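Local coordinates for 2-hydroxyisobutanoyl-CoA mutase large subunit (Aquincola tertiaricarbonis, PDB 4R3U), which catalyses, together with a small cobalamin-binding subunit, the isomerization of 2-hydroxyisobutyryl-CoA and (S)-3-hydroxybutyryl-CoA, at residues Ala183-Val191 and Ile236-Tyr247; Asp211-Gln219 and Thr446-Gln456. All blocks are in the same frame, centred on the assembly; numbering follows the deposited sequence.

Interaction 1: residues Ala183-Val191 and Ile236-Tyr247. With 3KK (S-{(3R,5R,9R)-1-[(2R,3S,4R,5R)-5-(6-amino-9H-purin-9-yl)-4-hydroxy-3-(phosphonooxy)tetrahydrofuran-2-yl]-3,5,9-trihydroxy-8,8-dimethyl-3,5-dioxido-10,14-dioxo-2,4,6-trioxa-11,15-diaza-3lambda~5~,5lambda~5~-diphosphaheptadecan-17-yl} 2-hydroxy-2-methylpropanethioate), chain F.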
loop_
_atom_site.group_PDB
_atom_site.type_symbol
_atom_site.label_atom_id
_atom_site.label_comp_id
_atom_site.label_asym_id
_atom_site.label_seq_id
_atom_site.Cartn_x
_atom_site.Cartn_y
_atom_site.Cartn_z
ATOM N N ALA A 183 33.267 8.352 -9.227
ATOM C CA ALA A 183 32.229 8.712 -10.187
ATOM C C ALA A 183 32.782 9.265 -11.491
ATOM O O ALA A 183 32.220 8.962 -12.556
ATOM C CB ALA A 183 31.267 9.716 -9.576
ATOM N N TRP A 184 33.868 10.086 -11.419
ATOM C CA TRP A 184 34.441 10.711 -12.608
ATOM C C TRP A 184 34.997 9.698 -13.600
ATOM O O TRP A 184 34.857 9.888 -14.813
ATOM C CB TRP A 184 35.412 11.847 -12.247
ATOM C CG TRP A 184 36.888 11.527 -12.251
ATOM C CD1 TRP A 184 37.788 11.839 -13.230
ATOM C CD2 TRP A 184 37.640 10.917 -11.192
ATOM N NE1 TRP A 184 39.057 11.462 -12.848
ATOM C CE2 TRP A 184 38.996 10.887 -11.603
ATOM C CE3 TRP A 184 37.302 10.370 -9.939
ATOM C CZ2 TRP A 184 40.016 10.351 -10.790
ATOM C CZ3 TRP A 184 38.305 9.809 -9.155
ATOM C CH2 TRP A 184 39.644 9.821 -9.567
ATOM N N ILE A 185 35.579 8.602 -13.073
ATOM C CA ILE A 185 36.148 7.487 -13.844
ATOM C C ILE A 185 35.005 6.768 -14.590
ATOM O O ILE A 185 35.110 6.522 -15.784
ATOM C CB ILE A 185 36.990 6.553 -12.912
ATOM C CG1 ILE A 185 38.286 7.256 -12.485
ATOM C CG2 ILE A 185 37.267 5.180 -13.562
ATOM C CD1 ILE A 185 38.903 6.693 -11.346
ATOM N N LEU A 186 33.901 6.494 -13.894
ATOM C CA LEU A 186 32.734 5.863 -14.513
ATOM C C LEU A 186 32.042 6.741 -15.537
ATOM O O LEU A 186 31.611 6.225 -16.567
ATOM C CB LEU A 186 31.782 5.284 -13.472
ATOM C CG LEU A 186 32.025 3.817 -13.244
ATOM C CD1 LEU A 186 33.241 3.580 -12.413
ATOM C CD2 LEU A 186 30.893 3.208 -12.590
ATOM N N LEU A 187 32.020 8.073 -15.301
ATOM C CA LEU A 187 31.493 9.032 -16.263
ATOM C C LEU A 187 32.400 9.087 -17.522
ATOM O O LEU A 187 31.893 9.169 -18.645
ATOM C CB LEU A 187 31.322 10.433 -15.634
ATOM C CG LEU A 187 30.774 11.542 -16.559
ATOM C CD1 LEU A 187 29.409 11.172 -17.205
ATOM C CD2 LEU A 187 30.743 12.872 -15.854
ATOM N N ALA A 188 33.730 9.017 -17.329
ATOM C CA ALA A 188 34.698 8.993 -18.423
ATOM C C ALA A 188 34.478 7.739 -19.273
ATOM O O ALA A 188 34.520 7.828 -20.499
ATOM C CB ALA A 188 36.112 9.007 -17.876
ATOM N N MET A 189 34.197 6.590 -18.622
ATOM C CA MET A 189 33.931 5.304 -19.273
ATOM C C MET A 189 32.645 5.341 -20.053
ATOM O O MET A 189 32.593 4.783 -21.162
ATOM C CB MET A 189 33.878 4.160 -18.259
ATOM C CG MET A 189 35.226 3.692 -17.793
ATOM S SD MET A 189 35.079 2.406 -16.535
ATOM C CE MET A 189 36.795 2.250 -16.038
ATOM N N TYR A 190 31.607 6.003 -19.482
ATOM C CA TYR A 190 30.315 6.143 -20.129
ATOM C C TYR A 190 30.444 6.948 -21.422
ATOM O O TYR A 190 29.917 6.528 -22.466
ATOM C CB TYR A 190 29.285 6.764 -19.171
ATOM C CG TYR A 190 27.847 6.557 -19.604
ATOM C CD1 TYR A 190 27.218 5.317 -19.453
ATOM C CD2 TYR A 190 27.097 7.609 -20.120
ATOM C CE1 TYR A 190 25.878 5.132 -19.818
ATOM C CE2 TYR A 190 25.760 7.433 -20.498
ATOM C CZ TYR A 190 25.153 6.195 -20.345
ATOM O OH TYR A 190 23.831 6.036 -20.707
ATOM N N VAL A 191 31.187 8.089 -21.350
ATOM C CA VAL A 191 31.447 8.984 -22.475
ATOM C C VAL A 191 32.231 8.242 -23.553
ATOM O O VAL A 191 31.816 8.252 -24.714
ATOM C CB VAL A 191 32.094 10.331 -22.033
ATOM C CG1 VAL A 191 32.587 11.156 -23.232
ATOM C CG2 VAL A 191 31.114 11.143 -21.198
ATOM N N ILE A 236 33.131 17.241 -12.697
ATOM C CA ILE A 236 32.047 16.434 -13.257
ATOM C C ILE A 236 30.942 17.387 -13.706
ATOM O O ILE A 236 30.475 17.290 -14.842
ATOM C CB ILE A 236 31.533 15.339 -12.278
ATOM C CG1 ILE A 236 32.612 14.273 -12.020
ATOM C CG2 ILE A 236 30.240 14.710 -12.791
ATOM C CD1 ILE A 236 32.315 13.372 -10.741
ATOM N N ILE A 237 30.578 18.336 -12.829
ATOM C CA ILE A 237 29.520 19.322 -13.075
ATOM C C ILE A 237 29.816 20.219 -14.245
ATOM O O ILE A 237 28.987 20.266 -15.153
ATOM C CB ILE A 237 29.075 20.070 -11.784
ATOM C CG1 ILE A 237 28.256 19.113 -10.876
ATOM C CG2 ILE A 237 28.285 21.360 -12.107
ATOM C CD1 ILE A 237 28.170 19.540 -9.412
ATOM N N THR A 238 31.001 20.883 -14.261
ATOM C CA THR A 238 31.420 21.785 -15.359
ATOM C C THR A 238 31.566 21.078 -16.706
ATOM O O THR A 238 31.158 21.642 -17.716
ATOM C CB THR A 238 32.666 22.580 -15.001
ATOM O OG1 THR A 238 33.759 21.680 -14.796
ATOM C CG2 THR A 238 32.463 23.454 -13.774
ATOM N N TYR A 239 32.144 19.854 -16.727
ATOM C CA TYR A 239 32.315 19.075 -17.958
ATOM C C TYR A 239 30.929 18.755 -18.580
ATOM O O TYR A 239 30.714 19.010 -19.775
ATOM C CB TYR A 239 33.134 17.775 -17.711
ATOM C CG TYR A 239 33.130 16.838 -18.905
ATOM C CD1 TYR A 239 34.018 17.020 -19.960
ATOM C CD2 TYR A 239 32.167 15.835 -19.030
ATOM C CE1 TYR A 239 33.960 16.220 -21.103
ATOM C CE2 TYR A 239 32.084 15.045 -20.179
ATOM C CZ TYR A 239 32.999 15.226 -21.202
ATOM O OH TYR A 239 32.942 14.435 -22.329
ATOM N N SER A 240 30.032 18.154 -17.770
ATOM C CA SER A 240 28.676 17.783 -18.172
ATOM C C SER A 240 27.878 18.961 -18.723
ATOM O O SER A 240 27.184 18.794 -19.723
ATOM C CB SER A 240 27.919 17.161 -17.006
ATOM O OG SER A 240 28.426 15.872 -16.724
ATOM N N ALA A 241 27.983 20.149 -18.077
ATOM C CA ALA A 241 27.281 21.367 -18.486
ATOM C C ALA A 241 27.678 21.784 -19.895
ATOM O O ALA A 241 26.818 22.164 -20.694
ATOM C CB ALA A 241 27.566 22.493 -17.508
ATOM N N LYS A 242 28.966 21.648 -20.219
ATOM C CA LYS A 242 29.516 22.030 -21.514
ATOM C C LYS A 242 29.528 20.900 -22.568
ATOM O O LYS A 242 29.592 21.206 -23.755
ATOM C CB LYS A 242 30.936 22.635 -21.333
ATOM C CG LYS A 242 30.991 23.978 -20.586
ATOM C CD LYS A 242 31.050 25.159 -21.566
ATOM C CE LYS A 242 31.643 26.413 -20.962
ATOM N NZ LYS A 242 31.928 27.446 -21.997
ATOM N N ASN A 243 29.462 19.612 -22.158
ATOM C CA ASN A 243 29.559 18.476 -23.092
ATOM C C ASN A 243 28.395 17.489 -23.122
ATOM O O ASN A 243 28.260 16.755 -24.107
ATOM C CB ASN A 243 30.874 17.721 -22.873
ATOM C CG ASN A 243 32.099 18.544 -23.171
ATOM O OD1 ASN A 243 32.572 18.613 -24.325
ATOM N ND2 ASN A 243 32.630 19.190 -22.138
ATOM N N LEU A 244 27.581 17.435 -22.053
ATOM C CA LEU A 244 26.486 16.458 -21.958
ATOM C C LEU A 244 25.129 17.097 -21.583
ATOM O O LEU A 244 24.676 17.004 -20.433
ATOM C CB LEU A 244 26.855 15.327 -20.965
ATOM C CG LEU A 244 28.195 14.624 -21.105
ATOM C CD1 LEU A 244 28.564 13.951 -19.815
ATOM C CD2 LEU A 244 28.175 13.631 -22.240
ATOM N N LYS A 245 24.482 17.705 -22.587
ATOM C CA LYS A 245 23.202 18.404 -22.485
ATOM C C LYS A 245 22.067 17.683 -21.743
ATOM O O LYS A 245 21.332 18.338 -20.995
ATOM C CB LYS A 245 22.728 18.904 -23.866
ATOM C CG LYS A 245 23.525 20.109 -24.379
ATOM C CD LYS A 245 22.784 20.862 -25.505
ATOM C CE LYS A 245 23.159 20.405 -26.906
ATOM N NZ LYS A 245 22.886 21.448 -27.932
ATOM N N ARG A 246 21.904 16.361 -21.963
ATOM C CA ARG A 246 20.821 15.591 -21.343
ATOM C C ARG A 246 21.239 14.787 -20.091
ATOM O O ARG A 246 20.414 14.078 -19.498
ATOM C CB ARG A 246 20.137 14.697 -22.382
ATOM C CG ARG A 246 19.171 15.450 -23.244
ATOM C CD ARG A 246 18.376 14.532 -24.132
ATOM N NE ARG A 246 17.282 13.907 -23.405
ATOM C CZ ARG A 246 17.020 12.606 -23.428
ATOM N NH1 ARG A 246 17.760 11.787 -24.170
ATOM N NH2 ARG A 246 16.020 12.109 -22.708
ATOM N N TYR A 247 22.516 14.922 -19.678
ATOM C CA TYR A 247 23.089 14.224 -18.523
ATOM C C TYR A 247 22.961 14.982 -17.187
ATOM O O TYR A 247 23.129 16.207 -17.145
ATOM C CB TYR A 247 24.555 13.839 -18.788
ATOM C CG TYR A 247 25.003 12.631 -18.007
ATOM C CD1 TYR A 247 24.814 11.348 -18.503
ATOM C CD2 TYR A 247 25.616 12.766 -16.762
ATOM C CE1 TYR A 247 25.233 10.227 -17.790
ATOM C CE2 TYR A 247 26.029 11.651 -16.033
ATOM C CZ TYR A 247 25.833 10.382 -16.551
ATOM O OH TYR A 247 26.242 9.283 -15.836
HETATM C C4 3KK F . 23.446 2.767 -2.226
HETATM C C3 3KK F . 22.010 2.857 -2.733
HETATM C C2 3KK F . 21.037 2.922 -1.559
HETATM O O3 3KK F . 21.752 1.682 -3.484
HETATM C C1 3KK F . 21.785 4.074 -3.640
HETATM O O1 3KK F . 22.267 5.182 -3.393
HETATM S S1P 3KK F . 20.777 3.717 -5.041
HETATM C C2P 3KK F . 20.726 5.298 -5.932
HETATM C C3P 3KK F . 20.141 5.100 -7.307
HETATM N N4P 3KK F . 20.033 6.407 -7.941
HETATM C C5P 3KK F . 19.165 6.652 -8.927
HETATM O O5P 3KK F . 18.394 5.813 -9.404
HETATM C C6P 3KK F . 19.218 8.101 -9.423
HETATM C C7P 3KK F . 18.323 8.331 -10.632
HETATM N N8P 3KK F . 18.333 9.750 -11.006
HETATM C C9P 3KK F . 17.778 10.169 -12.153
HETATM O O9P 3KK F . 17.261 9.396 -12.961
HETATM C CAP 3KK F . 17.924 11.686 -12.471
HETATM O OAP 3KK F . 19.201 12.208 -12.044
HETATM C CBP 3KK F . 16.701 12.596 -12.112
HETATM C CDP 3KK F . 16.907 14.002 -12.696
HETATM C CEP 3KK F . 16.528 12.739 -10.596
HETATM C CCP 3KK F . 15.396 12.050 -12.731
HETATM O O6A 3KK F . 15.610 11.832 -14.137
HETATM P P2A 3KK F . 14.698 10.928 -15.061
HETATM O O4A 3KK F . 14.368 9.676 -14.364
HETATM O O5A 3KK F . 15.355 10.852 -16.388
HETATM O O3A 3KK F . 13.349 11.831 -15.116
HETATM P P1A 3KK F . 13.157 13.300 -15.825
HETATM O O1A 3KK F . 14.452 13.987 -16.078
HETATM O O2A 3KK F . 12.125 14.017 -15.056
HETATM O O5B 3KK F . 12.480 12.765 -17.206
HETATM C C5B 3KK F . 13.235 12.439 -18.394
HETATM C C4B 3KK F . 12.820 13.363 -19.554
HETATM O O4B 3KK F . 11.369 13.467 -19.675
HETATM C C3B 3KK F . 13.343 14.780 -19.342
HETATM O O3B 3KK F . 13.728 15.313 -20.633
HETATM P P3B 3KK F . 15.262 15.602 -21.052
HETATM O O8A 3KK F . 15.689 16.592 -20.038
HETATM O O7A 3KK F . 15.888 14.266 -20.968
HETATM O O9A 3KK F . 15.104 16.125 -22.431
HETATM C C2B 3KK F . 12.139 15.521 -18.789
HETATM O O2B 3KK F . 12.199 16.925 -19.065
HETATM C C1B 3KK F . 10.992 14.852 -19.519
HETATM N N9A 3KK F . 9.712 14.917 -18.752
HETATM C C8A 3KK F . 9.412 14.367 -17.576
HETATM N N7A 3KK F . 8.159 14.692 -17.273
HETATM C C5A 3KK F . 7.662 15.429 -18.273
HETATM C C4A 3KK F . 8.634 15.561 -19.198
HETATM N N3A 3KK F . 8.430 16.263 -20.343
HETATM C C2A 3KK F . 7.176 16.863 -20.600
HETATM N N1A 3KK F . 6.181 16.693 -19.598
HETATM C C6A 3KK F . 6.455 16.002 -18.471
HETATM N N6A 3KK F . 5.532 15.841 -17.521
#
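Leu-187 reaches out from helix 183-191 between Ile-236 and Tyr-247, and its two methyls split the work. CD1 sits over one face of the Tyr-247 ring, 4.0 Å from the ring centroid, a CH-pi contact. CD2 turns to the neighbouring helix and packs on Ile-236 CG2 at 3.6 Å. With CG trans to the main-chain nitrogen (chi1 180°), the fork is directed at the other segment. The side chains of Leu-187 and Tyr-247 slide past each other in opposite directions, and the methyl is nearest CE2 and CZ.

One turn before Leu-187, Trp-184 CB lies 3.7 Å from Ile-236 CG1; the indole itself swings off toward helices 540-549 and 553-564. At the other end, Val-191 and Tyr-239 approach from opposite directions, Val-191 CG1 lying 3.4 Å from Tyr-239 OH, and the ring is met obliquely by CG2, which also touches Leu-244 CD2. The rings of Tyr-190 and Tyr-247 meet obliquely, planes at 49°. Ser-240 folds its hydroxyl back onto Ile-236 O, which Ser-240 N also reaches from the opposite face of the carbonyl plane.

Next to Tyr-247, Arg-246 reaches the bound substrate, 2-hydroxyisobutanoyl-CoA (3KK). Its NE and NH2 both grip O7A of the 3KK 3'-phosphate, each at 2.8 Å, and NE also reaches O9A. The apolar face thus packs two nearly parallel helices (22°) side by side on the outside of the TIM barrel, and the turn 244-247 that closes it carries an arginine of the CoA-binding site.

Interaction 2: residues Asp211-Gln219 and Thr446-Gln456; sequences DILKEYMAQ and TIKLIEQGWFQ
Met-217 leaves helix 213-219 with CG beside its backbone N (chi1 -83°) and then runs extended (chi2 -164°), which carries its methyl across to Phe-455. CE comes to rest 3.5 Å from the Phe-455 ring centroid, almost straight above it, and SD follows over the same face, a Met-aromatic contact. Trp-454 lies against the opposite face through CE3, so the phenyl is clamped between methyl and indole. With an alanine here in place of the phenylalanine, the Met-217 methyl would probably lose its aromatic platform, leaving that thioether freer to turn and a gap beside Trp-454.

Ile-450 fills the middle of the contact with three separate carbons. CG2 touches Tyr-216 CB at 3.6 Å, CG1 lies by Met-217 CG, and CD1 meets Leu-213 CD2 at 4.0 Å, the leucine and isoleucine crossing at about a right angle. Leu-213 CD2 also reaches Ile-447 CG1.

Gln-456 bends at CG, lays that carbon 3.5 Å from Met-217 O, and turns its NE2 back to Ile-450 O, an in-plane bond of 3.0 Å on a lone pair. Gly-453 N shares this acceptor, so the break between helices 446-451 and 454-472 is stitched twice at one carbonyl. On the far flank, Glu-215 OE2 takes Lys-214 NZ and, through its syn lone pair, Gln-219 NE2. Gly-453 closes helix 446-451 in a Schellman motif, and the two consecutive helices pack on the short helix 213-219, which follows strand 206-208 of the TIM barrel; its Ala-218 and Gln-219 belong to the cobalamin pocket.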
loop_
_atom_site.group_PDB
_atom_site.type_symbol
_atom_site.label_atom_id
_atom_site.label_comp_id
_atom_site.label_asym_id
_atom_site.label_seq_id
_atom_site.Cartn_x
_atom_site.Cartn_y
_atom_site.Cartn_z
ATOM N N ASP A 211 27.958 12.970 -5.439
ATOM C CA ASP A 211 27.912 13.759 -4.188
ATOM C C ASP A 211 28.808 13.189 -3.108
ATOM O O ASP A 211 28.448 12.225 -2.442
ATOM C CB ASP A 211 26.453 13.903 -3.661
ATOM C CG ASP A 211 26.256 14.757 -2.422
ATOM O OD1 ASP A 211 27.274 15.229 -1.837
ATOM O OD2 ASP A 211 25.102 14.929 -2.011
ATOM N N ILE A 212 29.957 13.827 -2.921
ATOM C CA ILE A 212 30.948 13.416 -1.921
ATOM C C ILE A 212 30.687 13.957 -0.510
ATOM O O ILE A 212 31.023 13.300 0.465
ATOM C CB ILE A 212 32.387 13.646 -2.426
ATOM C CG1 ILE A 212 33.389 12.719 -1.738
ATOM C CG2 ILE A 212 32.804 15.136 -2.373
ATOM C CD1 ILE A 212 33.393 11.311 -2.241
ATOM N N LEU A 213 30.060 15.115 -0.392
ATOM C CA LEU A 213 29.774 15.701 0.920
ATOM C C LEU A 213 28.925 14.773 1.795
ATOM O O LEU A 213 29.240 14.568 2.977
ATOM C CB LEU A 213 29.219 17.145 0.787
ATOM C CG LEU A 213 30.175 18.172 0.051
ATOM C CD1 LEU A 213 29.497 19.475 -0.243
ATOM C CD2 LEU A 213 31.455 18.419 0.805
ATOM N N LYS A 214 27.962 14.085 1.174
ATOM C CA LYS A 214 27.096 13.152 1.872
ATOM C C LYS A 214 27.819 11.862 2.225
ATOM O O LYS A 214 27.345 11.117 3.070
ATOM C CB LYS A 214 25.792 12.915 1.074
ATOM C CG LYS A 214 25.939 12.175 -0.240
ATOM C CD LYS A 214 25.704 10.681 -0.125
ATOM C CE LYS A 214 25.565 10.085 -1.507
ATOM N NZ LYS A 214 26.863 9.992 -2.256
ATOM N N GLU A 215 28.960 11.583 1.556
ATOM C CA GLU A 215 29.812 10.410 1.813
ATOM C C GLU A 215 30.546 10.607 3.134
ATOM O O GLU A 215 30.574 9.697 3.953
ATOM C CB GLU A 215 30.801 10.195 0.658
ATOM C CG GLU A 215 30.143 9.685 -0.632
ATOM C CD GLU A 215 29.376 8.387 -0.484
ATOM O OE1 GLU A 215 29.783 7.553 0.346
ATOM O OE2 GLU A 215 28.310 8.245 -1.118
ATOM N N TYR A 216 31.074 11.828 3.372
ATOM C CA TYR A 216 31.738 12.158 4.642
ATOM C C TYR A 216 30.723 12.171 5.788
ATOM O O TYR A 216 31.004 11.698 6.889
ATOM C CB TYR A 216 32.484 13.504 4.550
ATOM C CG TYR A 216 33.595 13.503 3.524
ATOM C CD1 TYR A 216 34.745 12.740 3.710
ATOM C CD2 TYR A 216 33.506 14.278 2.373
ATOM C CE1 TYR A 216 35.761 12.716 2.750
ATOM C CE2 TYR A 216 34.521 14.271 1.413
ATOM C CZ TYR A 216 35.642 13.479 1.599
ATOM O OH TYR A 216 36.635 13.459 0.645
ATOM N N MET A 217 29.535 12.700 5.494
ATOM C CA MET A 217 28.406 12.844 6.390
ATOM C C MET A 217 27.758 11.478 6.709
ATOM O O MET A 217 27.444 11.201 7.876
ATOM C CB MET A 217 27.340 13.713 5.688
ATOM C CG MET A 217 27.534 15.181 5.782
ATOM S SD MET A 217 25.963 15.969 5.323
ATOM C CE MET A 217 26.515 17.638 5.149
ATOM N N ALA A 218 27.485 10.662 5.673
ATOM C CA ALA A 218 26.704 9.434 5.841
ATOM C C ALA A 218 27.100 8.155 5.117
ATOM O O ALA A 218 27.058 7.127 5.756
ATOM C CB ALA A 218 25.226 9.728 5.587
ATOM N N GLN A 219 27.331 8.162 3.788
ATOM C CA GLN A 219 27.552 6.885 3.101
ATOM C C GLN A 219 28.931 6.216 3.275
ATOM O O GLN A 219 29.057 4.989 3.150
ATOM C CB GLN A 219 27.004 6.885 1.670
ATOM C CG GLN A 219 27.154 5.520 0.988
ATOM C CD GLN A 219 26.275 5.333 -0.187
ATOM O OE1 GLN A 219 25.499 4.394 -0.211
ATOM N NE2 GLN A 219 26.383 6.214 -1.189
ATOM N N THR A 446 29.621 24.124 5.610
ATOM C CA THR A 446 29.460 22.686 5.498
ATOM C C THR A 446 30.740 21.957 5.779
ATOM O O THR A 446 30.764 21.145 6.696
ATOM C CB THR A 446 28.809 22.352 4.148
ATOM O OG1 THR A 446 27.523 22.957 4.086
ATOM C CG2 THR A 446 28.695 20.897 3.891
ATOM N N ILE A 447 31.798 22.241 4.996
ATOM C CA ILE A 447 33.115 21.600 5.101
ATOM C C ILE A 447 33.690 21.633 6.500
ATOM O O ILE A 447 34.064 20.573 7.009
ATOM C CB ILE A 447 34.091 21.983 3.957
ATOM C CG1 ILE A 447 33.483 21.535 2.604
ATOM C CG2 ILE A 447 35.478 21.345 4.177
ATOM C CD1 ILE A 447 34.241 21.884 1.418
ATOM N N LYS A 448 33.658 22.803 7.159
ATOM C CA LYS A 448 34.145 22.962 8.538
ATOM C C LYS A 448 33.362 22.103 9.536
ATOM O O LYS A 448 33.973 21.449 10.381
ATOM C CB LYS A 448 34.153 24.441 8.982
ATOM C CG LYS A 448 34.995 25.374 8.100
ATOM C CD LYS A 448 36.521 25.041 7.931
ATOM C CE LYS A 448 36.926 24.481 6.557
ATOM N NZ LYS A 448 36.343 25.210 5.374
ATOM N N LEU A 449 32.021 22.071 9.396
ATOM C CA LEU A 449 31.115 21.291 10.233
ATOM C C LEU A 449 31.268 19.800 9.991
ATOM O O LEU A 449 31.084 19.025 10.929
ATOM C CB LEU A 449 29.662 21.754 10.042
ATOM C CG LEU A 449 29.102 22.817 11.007
ATOM C CD1 LEU A 449 30.142 23.842 11.385
ATOM C CD2 LEU A 449 27.898 23.510 10.402
ATOM N N ILE A 450 31.629 19.398 8.752
ATOM C CA ILE A 450 31.921 18.007 8.378
ATOM C C ILE A 450 33.232 17.648 9.072
ATOM O O ILE A 450 33.317 16.595 9.703
ATOM C CB ILE A 450 31.977 17.792 6.827
ATOM C CG1 ILE A 450 30.554 17.786 6.206
ATOM C CG2 ILE A 450 32.752 16.523 6.456
ATOM C CD1 ILE A 450 30.492 17.747 4.638
ATOM N N GLU A 451 34.224 18.569 9.031
ATOM C CA GLU A 451 35.511 18.394 9.713
ATOM C C GLU A 451 35.350 18.332 11.252
ATOM O O GLU A 451 36.139 17.660 11.914
ATOM C CB GLU A 451 36.497 19.495 9.311
ATOM C CG GLU A 451 37.024 19.373 7.889
ATOM C CD GLU A 451 37.776 20.579 7.344
ATOM O OE1 GLU A 451 37.864 21.614 8.049
ATOM O OE2 GLU A 451 38.266 20.489 6.194
ATOM N N GLN A 452 34.335 19.022 11.812
ATOM C CA GLN A 452 34.051 19.025 13.262
ATOM C C GLN A 452 33.159 17.801 13.644
ATOM O O GLN A 452 32.917 17.569 14.832
ATOM C CB GLN A 452 33.340 20.338 13.684
ATOM C CG GLN A 452 34.195 21.624 13.660
ATOM C CD GLN A 452 33.369 22.915 13.798
ATOM O OE1 GLN A 452 32.287 22.944 14.410
ATOM N NE2 GLN A 452 33.859 24.025 13.239
ATOM N N GLY A 453 32.640 17.088 12.631
ATOM C CA GLY A 453 31.740 15.949 12.780
ATOM C C GLY A 453 30.364 16.316 13.304
ATOM O O GLY A 453 29.686 15.477 13.903
ATOM N N TRP A 454 29.948 17.576 13.078
ATOM C CA TRP A 454 28.697 18.164 13.544
ATOM C C TRP A 454 27.428 17.513 12.964
ATOM O O TRP A 454 26.471 17.267 13.712
ATOM C CB TRP A 454 28.721 19.679 13.286
ATOM C CG TRP A 454 27.530 20.452 13.790
ATOM C CD1 TRP A 454 27.373 21.010 15.025
ATOM C CD2 TRP A 454 26.383 20.851 13.020
ATOM N NE1 TRP A 454 26.195 21.722 15.076
ATOM C CE2 TRP A 454 25.572 21.644 13.859
ATOM C CE3 TRP A 454 25.970 20.622 11.694
ATOM C CZ2 TRP A 454 24.380 22.217 13.416
ATOM C CZ3 TRP A 454 24.775 21.168 11.260
ATOM C CH2 TRP A 454 24.001 21.971 12.110
ATOM N N PHE A 455 27.408 17.281 11.643
ATOM C CA PHE A 455 26.286 16.674 10.932
ATOM C C PHE A 455 26.098 15.269 11.409
ATOM O O PHE A 455 24.993 14.892 11.782
ATOM C CB PHE A 455 26.542 16.673 9.404
ATOM C CG PHE A 455 26.545 18.051 8.776
ATOM C CD1 PHE A 455 25.348 18.720 8.512
ATOM C CD2 PHE A 455 27.740 18.684 8.455
ATOM C CE1 PHE A 455 25.353 19.995 7.942
ATOM C CE2 PHE A 455 27.737 19.935 7.842
ATOM C CZ PHE A 455 26.546 20.587 7.594
ATOM N N GLN A 456 27.200 14.508 11.402
ATOM C CA GLN A 456 27.340 13.105 11.792
ATOM C C GLN A 456 26.897 12.897 13.256
ATOM O O GLN A 456 26.256 11.889 13.542
ATOM C CB GLN A 456 28.798 12.603 11.571
ATOM C CG GLN A 456 29.429 12.911 10.172
ATOM C CD GLN A 456 30.160 14.265 9.984
ATOM O OE1 GLN A 456 29.565 15.359 9.959
ATOM N NE2 GLN A 456 31.474 14.213 9.736
#

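The two interactions alternate along the chain: 183-191 and 211-219 come first, then 236-247, then 446-456. Their centres are 24 Å apart and their nearest atoms about 6 Å, without touching; helix 213-219 is followed in the chain by helix 226-243, which carries most of 236-247. They serve different ends of the bound acyl-CoA. Interaction 1 lies beside the 3'-phosphate end, which Arg-246 binds; the Tyr-247 side chain is also about 3 Å from that of Val-208 in the substrate site. Interaction 2 stands at the cobalamin end: Gln-219 touches 3KK, Ala-218 O is hydrogen-bonded to cobalamin, and the Gln-456 side chain is about 9 Å from that cofactor.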